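Local coordinates for protein-tyrosine-phosphatase (Chaetomium thermophilum var. thermophilum DSM 1495, PDB 5M43) that forms the phosphatase domain of Yvh1, a protein linked to ribosome assembly, and probably removes phosphate from tyrosine and from serine or threonine residues of proteins, at residues G8-F13 with W120-R125; V99-A104 with T112-Y117; G19-R24 with I38-D43; K53-D58 with L71-R76; E164-W167 with C171-D174. All coordinates share one frame; numbering follows the deposited sequence.

Interaction 1: G8-F13 with W120-R125. With NO3 (nitrate ion), chain C.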
# COMPACT_ATOMS: atom_id res chain seq x y z
N GLY A 8 -4.10 -4.35 12.14
CA GLY A 8 -3.78 -3.13 12.84
C GLY A 8 -4.94 -2.16 12.88
O GLY A 8 -6.08 -2.51 12.64
N ASP A 9 -4.64 -0.91 13.25
CA ASP A 9 -5.73 0.02 13.50
C ASP A 9 -6.16 0.81 12.27
O ASP A 9 -7.07 1.61 12.37
CB ASP A 9 -5.31 0.98 14.61
CG ASP A 9 -5.09 0.26 15.91
OD1 ASP A 9 -5.82 -0.73 16.14
OD2 ASP A 9 -4.24 0.70 16.72
N ASP A 10 -5.53 0.64 11.13
CA ASP A 10 -5.87 1.45 9.97
C ASP A 10 -6.87 0.71 9.11
O ASP A 10 -6.70 -0.48 8.84
CB ASP A 10 -4.60 1.72 9.10
CG ASP A 10 -3.50 2.45 9.88
OD1 ASP A 10 -3.80 3.46 10.54
OD2 ASP A 10 -2.37 1.93 9.86
N GLU A 11 -7.79 1.45 8.52
CA GLU A 11 -8.73 0.82 7.59
C GLU A 11 -8.10 0.84 6.20
O GLU A 11 -8.46 1.61 5.30
CB GLU A 11 -10.09 1.51 7.60
CG GLU A 11 -10.84 1.43 8.99
CD GLU A 11 -11.04 -0.05 9.40
OE1 GLU A 11 -10.90 -0.38 10.58
OE2 GLU A 11 -11.31 -0.88 8.54
N LEU A 12 -7.18 -0.10 6.02
CA LEU A 12 -6.28 -0.20 4.89
C LEU A 12 -6.48 -1.60 4.31
O LEU A 12 -6.35 -2.59 5.05
CB LEU A 12 -4.86 0.00 5.40
CG LEU A 12 -3.74 -0.16 4.34
CD1 LEU A 12 -3.97 0.87 3.22
CD2 LEU A 12 -2.39 0.08 5.01
N PHE A 13 -6.68 -1.66 2.99
CA PHE A 13 -7.00 -2.91 2.30
C PHE A 13 -6.05 -3.12 1.15
O PHE A 13 -5.51 -2.17 0.58
CB PHE A 13 -8.46 -2.88 1.75
CG PHE A 13 -9.50 -2.95 2.84
CD1 PHE A 13 -9.81 -1.84 3.66
CD2 PHE A 13 -10.17 -4.16 3.08
CE1 PHE A 13 -10.76 -1.92 4.70
CE2 PHE A 13 -11.14 -4.23 4.14
CZ PHE A 13 -11.41 -3.15 4.92
N TRP A 120 7.11 3.29 7.32
CA TRP A 120 7.16 4.73 7.58
C TRP A 120 6.33 5.09 8.81
O TRP A 120 6.72 5.96 9.61
CB TRP A 120 6.61 5.46 6.35
CG TRP A 120 6.35 6.90 6.59
CD1 TRP A 120 7.28 7.91 6.56
CD2 TRP A 120 5.08 7.51 6.91
NE1 TRP A 120 6.67 9.12 6.90
CE2 TRP A 120 5.31 8.89 7.09
CE3 TRP A 120 3.77 7.03 7.06
CZ2 TRP A 120 4.29 9.78 7.38
CZ3 TRP A 120 2.75 7.93 7.37
CH2 TRP A 120 3.02 9.29 7.56
N LYS A 121 5.19 4.45 8.96
CA LYS A 121 4.29 4.82 10.06
C LYS A 121 4.63 4.10 11.37
O LYS A 121 4.52 4.72 12.45
CB LYS A 121 2.84 4.56 9.67
CG LYS A 121 1.88 4.99 10.84
CD LYS A 121 0.55 5.03 10.33
CE LYS A 121 -0.36 5.56 11.48
NZ LYS A 121 -1.80 5.57 11.05
N TYR A 122 5.07 2.85 11.31
CA TYR A 122 5.33 2.04 12.51
C TYR A 122 6.76 1.48 12.57
O TYR A 122 6.96 0.26 12.75
CB TYR A 122 4.32 0.92 12.60
CG TYR A 122 2.88 1.32 12.47
CD1 TYR A 122 2.19 1.09 11.28
CD2 TYR A 122 2.20 1.92 13.53
CE1 TYR A 122 0.84 1.43 11.14
CE2 TYR A 122 0.87 2.26 13.40
CZ TYR A 122 0.20 2.02 12.21
OH TYR A 122 -1.14 2.35 12.13
N PRO A 123 7.77 2.34 12.51
CA PRO A 123 9.14 1.83 12.50
C PRO A 123 9.49 1.01 13.74
O PRO A 123 10.25 0.05 13.63
CB PRO A 123 9.99 3.12 12.41
CG PRO A 123 9.07 4.24 12.90
CD PRO A 123 7.71 3.82 12.39
N TYR A 124 9.00 1.38 14.93
CA TYR A 124 9.36 0.59 16.10
C TYR A 124 8.74 -0.79 16.09
O TYR A 124 9.32 -1.73 16.67
CB TYR A 124 8.96 1.32 17.37
CG TYR A 124 9.77 2.56 17.59
CD1 TYR A 124 11.04 2.50 18.12
CD2 TYR A 124 9.26 3.80 17.23
CE1 TYR A 124 11.78 3.63 18.30
CE2 TYR A 124 9.98 4.95 17.43
CZ TYR A 124 11.25 4.87 17.96
OH TYR A 124 11.99 6.03 18.19
N ARG A 125 7.59 -0.96 15.46
CA ARG A 125 7.02 -2.29 15.33
C ARG A 125 7.95 -3.23 14.57
O ARG A 125 7.99 -4.44 14.85
CB ARG A 125 5.65 -2.21 14.66
CG ARG A 125 4.95 -3.53 14.51
CD ARG A 125 3.75 -3.36 13.58
NE ARG A 125 2.69 -2.51 14.13
CZ ARG A 125 1.65 -2.07 13.40
NH1 ARG A 125 1.56 -2.37 12.08
NH2 ARG A 125 0.75 -1.28 13.99
N NO3 C . 5.80 2.38 15.84
O1 NO3 C . 6.69 3.10 15.38
O2 NO3 C . 4.74 2.91 16.27
O3 NO3 C . 5.95 1.13 15.87
O HOH W 1 -1.98 -0.11 13.62
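With chi1 -59°, Asp-10 keeps its carboxylate beside its own backbone N, facing Lys-121 and Tyr-122. Lys-121 comes from the opposite direction as a fully extended chain (chi1 -178°). Its NZ forms a salt bridge of 3.0 Å with Asp-10 OD1. Tyr-122 OH donates to Asp-10 OD2 over 2.6 Å. Both donors use the syn side of their oxygen, and both sit 27° out of the carboxylate plane.

The Tyr-122 ring lies between two neighbours of its own segment. Arg-125 NH2 is over one face and Lys-121 CG over the other. Water 1 joins Asp-9 N to Arg-125 NH2 and gives a weak bond to Tyr-122 OH. A nitrate, probably from the crystallisation liquor, takes a 2.9 Å bond from Tyr-124 N through O1 and a 2.7 Å bond from Arg-125 N through O3.

The contact ties the loop before strand 12-15 to the end of helix 109-121. Tyr-117 OH is a second partner of Lys-121 NZ and bonds Asp-10 OD2 weakly. The carboxylate thus meets a cation on one oxygen and phenol groups on the other. This pairing would probably favour the charged form of Asp-10 at the partly exposed surface.

Interaction 2: V99-A104 with T112-Y117. With NO3 (nitrate ion), chain B.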
# COMPACT_ATOMS: atom_id res chain seq x y z
N VAL A 99 -8.84 3.16 2.67
CA VAL A 99 -7.94 3.10 1.54
C VAL A 99 -7.74 1.68 1.05
O VAL A 99 -7.34 0.80 1.83
CB VAL A 99 -6.57 3.68 1.88
CG1 VAL A 99 -5.61 3.59 0.64
CG2 VAL A 99 -6.68 5.13 2.36
N LEU A 100 -7.97 1.46 -0.25
CA LEU A 100 -7.60 0.21 -0.93
C LEU A 100 -6.34 0.48 -1.74
O LEU A 100 -6.32 1.45 -2.50
CB LEU A 100 -8.70 -0.27 -1.89
CG LEU A 100 -8.26 -1.36 -2.88
CD1 LEU A 100 -7.92 -2.69 -2.11
CD2 LEU A 100 -9.44 -1.59 -3.88
N VAL A 101 -5.34 -0.39 -1.60
CA VAL A 101 -4.17 -0.38 -2.46
C VAL A 101 -4.26 -1.66 -3.27
O VAL A 101 -4.32 -2.76 -2.70
CB VAL A 101 -2.86 -0.31 -1.66
CG1 VAL A 101 -1.60 -0.24 -2.66
CG2 VAL A 101 -2.84 0.92 -0.70
N HIS A 102 -4.25 -1.55 -4.60
CA HIS A 102 -4.32 -2.79 -5.37
C HIS A 102 -3.31 -2.80 -6.52
O HIS A 102 -2.79 -1.76 -6.94
CB HIS A 102 -5.74 -3.03 -6.01
CG HIS A 102 -5.95 -2.25 -7.27
ND1 HIS A 102 -5.68 -2.77 -8.52
CD2 HIS A 102 -6.36 -0.96 -7.47
CE1 HIS A 102 -5.92 -1.85 -9.43
NE2 HIS A 102 -6.36 -0.76 -8.82
N CYS A 103 -3.11 -3.98 -7.10
CA CYS A 103 -2.30 -4.08 -8.32
C CYS A 103 -2.95 -5.15 -9.20
O CYS A 103 -4.19 -5.19 -9.26
CB CYS A 103 -0.82 -4.41 -8.03
SG CYS A 103 -0.49 -5.86 -6.98
N ALA A 104 -2.18 -6.03 -9.81
CA ALA A 104 -2.86 -7.11 -10.57
C ALA A 104 -3.21 -8.27 -9.66
O ALA A 104 -4.37 -8.71 -9.63
CB ALA A 104 -2.01 -7.56 -11.76
N THR A 112 4.18 -3.98 -1.90
CA THR A 112 5.33 -3.10 -1.69
C THR A 112 4.89 -1.72 -1.21
O THR A 112 5.50 -1.13 -0.29
CB THR A 112 6.13 -3.01 -3.00
OG1 THR A 112 6.65 -4.31 -3.31
CG2 THR A 112 7.30 -1.97 -2.84
N ALA A 113 3.84 -1.17 -1.83
CA ALA A 113 3.34 0.13 -1.38
C ALA A 113 2.87 0.09 0.06
O ALA A 113 3.14 1.04 0.83
CB ALA A 113 2.20 0.57 -2.32
N ILE A 114 2.17 -0.98 0.45
CA ILE A 114 1.67 -1.07 1.83
C ILE A 114 2.83 -1.20 2.79
O ILE A 114 2.84 -0.57 3.84
CB ILE A 114 0.70 -2.25 1.95
CG1 ILE A 114 -0.59 -1.80 1.26
CG2 ILE A 114 0.55 -2.67 3.47
CD1 ILE A 114 -1.68 -2.76 1.33
N ILE A 115 3.82 -2.04 2.45
CA ILE A 115 4.97 -2.17 3.32
C ILE A 115 5.67 -0.82 3.49
O ILE A 115 6.12 -0.47 4.59
CB ILE A 115 5.92 -3.26 2.80
CG1 ILE A 115 5.25 -4.65 2.97
CG2 ILE A 115 7.30 -3.16 3.49
CD1 ILE A 115 6.16 -5.69 2.29
N ALA A 116 5.83 -0.06 2.39
CA ALA A 116 6.48 1.25 2.52
C ALA A 116 5.75 2.13 3.52
O ALA A 116 6.38 2.86 4.29
CB ALA A 116 6.53 1.95 1.16
N TYR A 117 4.41 2.10 3.48
CA TYR A 117 3.63 2.87 4.43
C TYR A 117 3.82 2.34 5.85
O TYR A 117 4.01 3.13 6.79
CB TYR A 117 2.17 2.83 3.98
CG TYR A 117 1.22 3.28 5.09
CD1 TYR A 117 0.98 4.60 5.33
CD2 TYR A 117 0.57 2.33 5.87
CE1 TYR A 117 0.11 4.99 6.38
CE2 TYR A 117 -0.32 2.67 6.89
CZ TYR A 117 -0.58 4.02 7.10
OH TYR A 117 -1.41 4.41 8.14
N NO3 B . 1.30 -7.83 -8.71
O1 NO3 B . 1.13 -8.60 -7.73
O2 NO3 B . 0.45 -7.79 -9.64
O3 NO3 B . 2.24 -6.99 -8.67
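Val-101 and Ile-114 run past each other in opposite directions, and Ala-113 packs beside them. Val-101 points from its strand toward helix 109-121. Its two methyls divide the work. CG1, anti to the backbone N (chi1 -178°), reaches Ala-113 CB at 3.9 Å. CG2 lies 4.0 Å from Ile-114 CG1. Val-101 CB is also 4.0 Å from Ile-114 CD1, the outer end of that side chain. The CB of Ile-114 does not face the strand, but the CG1 branch bends back towards it. All three residues are buried, and no hydrogen bond crosses between the segments.

This is a strand packed on the helix that follows it, with the phosphate-binding P-loop between them. Strand 99-102 runs into His-102 and Cys-103, the start of the HCX5R signature of protein tyrosine phosphatases, which ends at Arg-109. His-102 ND1 donates to Cys-103 O over 2.9 Å, nearly in the ring plane, while its NE2 bonds Ser-36 OG.

A nitrate, probably from the crystallisation liquor, occupies the loop. Cys-103 SG stands over its flat face, 3.2 Å from the nitrate N. Ala-104 N gives its O2 a weak bond of 3.2 Å. Met-105 N, Lys-107 N, Ser-108 N and Arg-109 NE also bind the ion. The planar anion with sulfur above its centre is consistent with in-line attack of the signature cysteine on a phosphate, as in this family.

Interaction 3: G19-R24 with I38-D43; sequences GANRAR and IDHTVD
Asn-21 OD1 touches the edge of the His-40 ring, close to the ring plane. It lies off the CE1-NE2 side of the ring, 3.2 Å from His-40 CE1 and 3.3 Å from His-40 NE2. The amide and the ring are turned 24° from each other, and the side chains pass in opposite directions. His-40 has its ring anti to the backbone N (chi1 -171°), which extends it from the loop towards Asn-21.

Water fills out this first shell. Water 2 donates to Asn-21 OD1 over 2.9 Å and also to Ala-20 O. It lies at the ring edge, 2.8 Å from His-40 NE2. Water 4 donates to Asn-21 OD1 over 2.7 Å and to Thr-41 O over 2.8 Å. Water 3 accepts from Asp-43 N and reaches Asn-21 OD1 by a weak bond. One amide oxygen is thus the meeting point for waters that run along the 38-43 loop.

Asn-21 sits in the short link between helices 17-20 and 23-29. Arg-22 N bonds Gly-19 O over 3.0 Å, and Arg-22 takes the N-cap position of the second helix. The opposite segment is the loop that leaves strand 33-36 of the central sheet of this dual specificity phosphatase fold.

Farther out, Ser-56 OG of the edge strand 53-56 bonds Ile-38 O and has a weak bond with His-40 N. The His-40 ring meets His-102 edge-to-face. His-102 directly precedes the signature Cys-103, and Ala-20 packs on it as well.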
# COMPACT_ATOMS: atom_id res chain seq x y z
N GLY A 19 -10.77 -7.80 -7.88
CA GLY A 19 -11.44 -7.33 -6.67
C GLY A 19 -11.58 -5.83 -6.64
O GLY A 19 -12.63 -5.30 -6.26
N ALA A 20 -10.54 -5.11 -7.14
CA ALA A 20 -10.62 -3.64 -7.09
C ALA A 20 -11.67 -3.11 -8.06
O ALA A 20 -12.10 -1.96 -7.93
CB ALA A 20 -9.26 -3.03 -7.43
N ASN A 21 -12.06 -3.92 -9.06
CA ASN A 21 -13.09 -3.48 -9.98
C ASN A 21 -14.49 -3.87 -9.54
O ASN A 21 -15.45 -3.53 -10.24
CB ASN A 21 -12.87 -4.08 -11.37
CG ASN A 21 -11.91 -3.28 -12.13
OD1 ASN A 21 -11.66 -2.12 -11.82
ND2 ASN A 21 -11.39 -3.88 -13.15
N ARG A 22 -14.62 -4.62 -8.45
CA ARG A 22 -15.92 -5.14 -8.01
C ARG A 22 -16.61 -4.08 -7.13
O ARG A 22 -16.24 -3.86 -5.96
CB ARG A 22 -15.72 -6.45 -7.27
CG ARG A 22 -16.72 -7.50 -7.60
CD ARG A 22 -16.34 -8.91 -7.06
NE ARG A 22 -15.52 -9.62 -8.05
CZ ARG A 22 -14.31 -10.15 -7.83
NH1 ARG A 22 -13.73 -10.08 -6.63
NH2 ARG A 22 -13.68 -10.77 -8.82
N ALA A 23 -17.62 -3.40 -7.70
CA ALA A 23 -18.38 -2.40 -6.95
C ALA A 23 -18.89 -2.95 -5.62
O ALA A 23 -18.90 -2.24 -4.61
CB ALA A 23 -19.56 -1.90 -7.78
N ARG A 24 -19.30 -4.21 -5.61
CA ARG A 24 -19.84 -4.82 -4.41
C ARG A 24 -18.84 -4.82 -3.26
O ARG A 24 -19.20 -4.63 -2.10
CB ARG A 24 -20.28 -6.24 -4.74
CG ARG A 24 -21.14 -6.83 -3.66
CD ARG A 24 -21.41 -8.31 -3.95
NE ARG A 24 -22.23 -8.53 -5.12
CZ ARG A 24 -23.57 -8.52 -5.12
NH1 ARG A 24 -24.26 -8.25 -4.01
NH2 ARG A 24 -24.23 -8.79 -6.23
N ILE A 38 -0.46 0.21 -10.45
CA ILE A 38 -0.54 -0.37 -11.78
C ILE A 38 -1.33 0.62 -12.59
O ILE A 38 -2.05 1.38 -12.04
CB ILE A 38 -1.26 -1.74 -11.70
CG1 ILE A 38 -1.32 -2.43 -13.05
CG2 ILE A 38 -2.67 -1.59 -11.18
CD1 ILE A 38 -1.79 -3.84 -12.92
N ASP A 39 -1.15 0.62 -13.90
CA ASP A 39 -1.99 1.49 -14.68
C ASP A 39 -3.43 1.01 -14.53
O ASP A 39 -3.70 -0.18 -14.72
CB ASP A 39 -1.56 1.45 -16.15
CG ASP A 39 -2.38 2.40 -17.01
OD1 ASP A 39 -2.86 1.95 -18.10
OD2 ASP A 39 -2.48 3.59 -16.64
N HIS A 40 -4.34 1.92 -14.24
CA HIS A 40 -5.72 1.56 -13.95
C HIS A 40 -6.58 2.80 -14.11
O HIS A 40 -6.15 3.90 -13.75
CB HIS A 40 -5.81 1.04 -12.50
CG HIS A 40 -7.13 0.44 -12.14
ND1 HIS A 40 -7.46 -0.85 -12.47
CD2 HIS A 40 -8.18 0.92 -11.42
CE1 HIS A 40 -8.65 -1.15 -11.98
NE2 HIS A 40 -9.12 -0.09 -11.36
N THR A 41 -7.81 2.59 -14.56
CA THR A 41 -8.85 3.62 -14.59
C THR A 41 -10.11 3.10 -13.89
O THR A 41 -10.62 2.03 -14.24
CB THR A 41 -9.19 4.00 -16.04
OG1 THR A 41 -8.02 4.45 -16.72
CG2 THR A 41 -10.23 5.12 -16.07
N VAL A 42 -10.64 3.86 -12.90
CA VAL A 42 -11.88 3.45 -12.23
C VAL A 42 -13.08 3.81 -13.10
O VAL A 42 -13.04 4.77 -13.88
CB VAL A 42 -12.00 4.06 -10.82
CG1 VAL A 42 -10.86 3.61 -9.97
CG2 VAL A 42 -12.06 5.57 -10.87
N ASP A 43 -14.15 3.02 -12.97
CA ASP A 43 -15.40 3.19 -13.74
C ASP A 43 -16.26 4.24 -13.05
O ASP A 43 -17.03 3.93 -12.14
CB ASP A 43 -16.13 1.88 -13.88
CG ASP A 43 -17.41 2.00 -14.72
OD1 ASP A 43 -17.68 3.08 -15.28
OD2 ASP A 43 -18.15 1.01 -14.79
O HOH W 2 -11.55 0.05 -9.88
O HOH W 3 -13.79 0.63 -11.62
O HOH W 4 -11.86 -0.41 -13.89

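Interaction 4: K53-D58 with L71-R76; sequences KHLSID and LPKIVR
Leu-55 and Ile-57 meet Lys-73 and Ile-74 through aliphatic branches, with flat groups at the flanks. The Arg-76 guanidinium has Pro-72 O over the centre of one face and Lys-73 N nearer the rim of that face. The His-54 ring has Ser-56 N towards the rim of one face, and its NE2 bonds Ser-36 OG.

Ile-57 CD1 presses on Ile-74 CG1 at 3.5 Å, a close apolar contact, and is 3.8 Å from Ile-74 CD1. Ile-74 turns CG1 beside its backbone N (chi1 -79°), which brings that branch to the strand side.

Residues 55 and 57 alternate with 54 and 56, whose side chains do not face the helix. Helix 71-83 follows strand 53-56, the edge of the sheet, and leads to the parallel strand 99-102. This is a beta-alpha-beta crossover that passes strand 33-36, where Ile-74 also touches Leu-35.

Leu-55 and Lys-73 form the more open half. The lysine chain is extended and lies across both leucine methyls. Lys-73 CE is 3.9 Å from Leu-55 CD1 and equally far from CD2. The contact is made mainly by the methylenes. The charged Lys-73 NZ lies alongside, 4.0 Å from Leu-55 CD1.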
# COMPACT_ATOMS: atom_id res chain seq x y z
N LYS A 53 -11.56 8.71 -4.47
CA LYS A 53 -10.31 9.45 -4.71
C LYS A 53 -9.31 8.43 -5.26
O LYS A 53 -9.04 7.42 -4.60
CB LYS A 53 -9.83 10.09 -3.41
CG LYS A 53 -8.55 10.93 -3.54
CD LYS A 53 -8.84 12.24 -4.19
CE LYS A 53 -7.61 13.16 -4.09
NZ LYS A 53 -7.74 14.33 -5.04
N HIS A 54 -8.81 8.66 -6.47
CA HIS A 54 -8.03 7.65 -7.18
C HIS A 54 -6.65 8.17 -7.58
O HIS A 54 -6.55 9.27 -8.12
CB HIS A 54 -8.78 7.21 -8.43
CG HIS A 54 -8.13 6.07 -9.14
ND1 HIS A 54 -7.95 6.04 -10.50
CD2 HIS A 54 -7.57 4.93 -8.66
CE1 HIS A 54 -7.32 4.93 -10.84
NE2 HIS A 54 -7.09 4.24 -9.74
N LEU A 55 -5.61 7.36 -7.35
CA LEU A 55 -4.28 7.61 -7.89
C LEU A 55 -3.78 6.33 -8.54
O LEU A 55 -3.84 5.27 -7.90
CB LEU A 55 -3.31 8.06 -6.79
CG LEU A 55 -1.83 8.20 -7.20
CD1 LEU A 55 -1.71 9.31 -8.24
CD2 LEU A 55 -0.91 8.53 -5.99
N SER A 56 -3.35 6.41 -9.79
CA SER A 56 -2.73 5.28 -10.49
C SER A 56 -1.29 5.59 -10.88
O SER A 56 -0.98 6.66 -11.44
CB SER A 56 -3.55 4.85 -11.73
OG SER A 56 -2.79 3.96 -12.54
N ILE A 57 -0.42 4.64 -10.60
CA ILE A 57 0.98 4.71 -10.97
C ILE A 57 1.28 3.59 -11.95
O ILE A 57 1.03 2.42 -11.64
CB ILE A 57 1.87 4.60 -9.73
CG1 ILE A 57 1.65 5.84 -8.85
CG2 ILE A 57 3.36 4.53 -10.12
CD1 ILE A 57 2.22 5.64 -7.47
N ASP A 58 1.83 3.95 -13.12
CA ASP A 58 2.08 2.97 -14.17
C ASP A 58 3.40 2.28 -13.87
O ASP A 58 4.48 2.84 -14.14
CB ASP A 58 2.10 3.68 -15.52
CG ASP A 58 2.26 2.74 -16.66
OD1 ASP A 58 2.51 3.24 -17.78
OD2 ASP A 58 2.20 1.53 -16.45
N LEU A 71 7.71 6.04 -3.75
CA LEU A 71 7.22 5.71 -2.42
C LEU A 71 6.82 6.95 -1.62
O LEU A 71 5.83 6.86 -0.89
CB LEU A 71 8.22 4.86 -1.63
CG LEU A 71 8.46 3.47 -2.26
CD1 LEU A 71 9.44 2.72 -1.37
CD2 LEU A 71 7.10 2.69 -2.41
N PRO A 72 7.45 8.11 -1.74
CA PRO A 72 6.92 9.27 -0.98
C PRO A 72 5.48 9.59 -1.35
O PRO A 72 4.62 9.76 -0.46
CB PRO A 72 7.90 10.39 -1.33
CG PRO A 72 9.27 9.68 -1.53
CD PRO A 72 8.79 8.40 -2.33
N LYS A 73 5.18 9.68 -2.65
CA LYS A 73 3.82 9.99 -3.09
C LYS A 73 2.83 8.92 -2.67
O LYS A 73 1.68 9.22 -2.29
CB LYS A 73 3.81 10.13 -4.61
CG LYS A 73 2.50 10.60 -5.16
CD LYS A 73 2.51 10.82 -6.70
CE LYS A 73 1.25 11.61 -7.15
NZ LYS A 73 1.25 12.03 -8.59
N ILE A 74 3.25 7.65 -2.77
CA ILE A 74 2.42 6.52 -2.34
C ILE A 74 2.07 6.62 -0.87
O ILE A 74 0.89 6.50 -0.49
CB ILE A 74 3.17 5.22 -2.64
CG1 ILE A 74 2.99 4.95 -4.11
CG2 ILE A 74 2.62 4.05 -1.76
CD1 ILE A 74 3.82 3.75 -4.64
N VAL A 75 3.08 6.79 -0.02
CA VAL A 75 2.85 6.88 1.42
C VAL A 75 1.98 8.09 1.78
O VAL A 75 1.06 7.98 2.62
CB VAL A 75 4.20 6.88 2.15
CG1 VAL A 75 4.06 7.18 3.63
CG2 VAL A 75 4.90 5.52 1.98
N ARG A 76 2.24 9.25 1.17
CA ARG A 76 1.40 10.44 1.41
C ARG A 76 -0.05 10.19 0.99
O ARG A 76 -0.99 10.61 1.69
CB ARG A 76 1.98 11.66 0.70
CG ARG A 76 3.28 12.15 1.36
CD ARG A 76 3.67 13.54 0.85
NE ARG A 76 3.85 13.51 -0.60
CZ ARG A 76 5.04 13.42 -1.20
NH1 ARG A 76 6.17 13.39 -0.49
NH2 ARG A 76 5.08 13.38 -2.53

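Interaction 5: E164-W167 with C171-D174; sequences EMWW and CPAD
This is a sulfur-aromatic and CH-pi contact in which Cys-171 and Pro-172, just beyond helix 157-168, fold back over the Trp-166 indole. Cys-171 CA stands 3.6 Å from the centroid of the six-membered ring, only 12° off its normal. Cys-171 SG lies over the five-membered ring of the same indole, 3.8 Å from that centroid. The sulfur is anti to its own carbonyl carbon (chi1 -57°), which carries it along the indole towards NE1. Pro-172 continues the cover, with CD 3.5 Å from Trp-166 CZ3.

The backbone fixes the turn. Cys-171 N donates to Trp-166 O over 2.9 Å, an i+5 to i bond across the end of the helix. Cys-171 takes positive phi, and Pro-172 is the centre of an inverse gamma turn, with a weak bond from Ala-173 N to Cys-171 O. The helix belongs to the layer packed around helix 109-121 of the phosphatase fold, and Trp-166 NE1 bonds Ala-116 O there. Leu-71, Pro-72 and Val-75 of helix 71-83 also touch Trp-166.

Trp-167 takes a smaller part. Cys-171 SG meets it obliquely, 4.3 Å from CE3. Ala-173 CB is 4.2 Å from Trp-166 CH2.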
# COMPACT_ATOMS: atom_id res chain seq x y z
N GLU A 164 14.35 -2.07 1.24
CA GLU A 164 15.49 -1.94 2.15
C GLU A 164 16.13 -0.58 1.97
O GLU A 164 16.49 0.07 2.97
CB GLU A 164 16.51 -3.06 1.92
CG GLU A 164 16.02 -4.46 2.36
CD GLU A 164 16.92 -5.59 1.81
OE1 GLU A 164 16.46 -6.75 1.83
OE2 GLU A 164 18.02 -5.30 1.33
N MET A 165 16.25 -0.11 0.72
CA MET A 165 16.74 1.27 0.51
C MET A 165 15.84 2.29 1.20
O MET A 165 16.33 3.21 1.86
CB MET A 165 16.80 1.60 -0.99
CG MET A 165 17.45 0.57 -1.82
SD MET A 165 17.74 1.13 -3.51
CE MET A 165 16.38 0.98 -4.51
N TRP A 166 14.53 2.15 1.03
CA TRP A 166 13.55 3.04 1.68
C TRP A 166 13.78 3.14 3.19
O TRP A 166 13.90 4.24 3.75
CB TRP A 166 12.17 2.47 1.35
CG TRP A 166 10.98 3.21 1.97
CD1 TRP A 166 10.04 2.68 2.82
CD2 TRP A 166 10.60 4.57 1.72
NE1 TRP A 166 9.11 3.66 3.14
CE2 TRP A 166 9.41 4.80 2.46
CE3 TRP A 166 11.14 5.60 0.92
CZ2 TRP A 166 8.75 6.01 2.44
CZ3 TRP A 166 10.49 6.80 0.90
CH2 TRP A 166 9.29 7.00 1.66
N TRP A 167 13.91 1.99 3.84
CA TRP A 167 14.20 1.95 5.29
C TRP A 167 15.51 2.65 5.61
O TRP A 167 15.61 3.48 6.54
CB TRP A 167 14.28 0.49 5.74
CG TRP A 167 14.58 0.28 7.22
CD1 TRP A 167 15.77 -0.07 7.77
CD2 TRP A 167 13.64 0.33 8.30
NE1 TRP A 167 15.65 -0.23 9.13
CE2 TRP A 167 14.34 -0.01 9.48
CE3 TRP A 167 12.28 0.65 8.39
CZ2 TRP A 167 13.72 -0.02 10.75
CZ3 TRP A 167 11.66 0.59 9.63
CH2 TRP A 167 12.40 0.30 10.80
N CYS A 171 12.86 6.36 5.39
CA CYS A 171 11.50 6.47 4.90
C CYS A 171 11.09 7.92 4.64
O CYS A 171 10.12 8.41 5.25
CB CYS A 171 10.49 5.78 5.82
SG CYS A 171 10.86 4.01 6.11
N PRO A 172 11.77 8.62 3.78
CA PRO A 172 11.52 10.07 3.66
C PRO A 172 10.26 10.35 2.83
O PRO A 172 10.35 10.47 1.61
CB PRO A 172 12.78 10.60 2.97
CG PRO A 172 13.25 9.41 2.13
CD PRO A 172 12.96 8.21 2.99
N ALA A 173 9.07 10.41 3.47
CA ALA A 173 7.84 10.68 2.72
C ALA A 173 7.49 12.17 2.62
O ALA A 173 6.56 12.53 1.88
CB ALA A 173 6.68 9.88 3.31
N ASP A 174 8.20 13.06 3.33
CA ASP A 174 7.87 14.48 3.25
C ASP A 174 8.15 15.04 1.85
O ASP A 174 9.10 14.64 1.18
CB ASP A 174 8.66 15.27 4.29
CG ASP A 174 8.11 15.11 5.70
OD1 ASP A 174 7.79 16.14 6.33
OD2 ASP A 174 7.99 13.95 6.16

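Overall arrangement
Interactions 1, 2 and 4 all reach the central sheet, and helix 109-121 serves both 1 and 2. Strands 12-15 and 99-102 are neighbours in that sheet. Interaction 2 lies near the centre of the domain, with interaction 4 closest to it, about 9 Å between centres. Ala-113 packs on Ile-74 there. Interactions 3 and 5 are on opposite sides of the chain's centre, about 28 Å apart by centres. Along the chain, 3, 4 and 2 close in turn within the span bridged by 1, and 5 follows. Trp-120 touches both Val-75 and Ala-173, which connects 1, 4 and 5. Interaction 2 contains the start of the signature segment, and interaction 3 borders it through His-102.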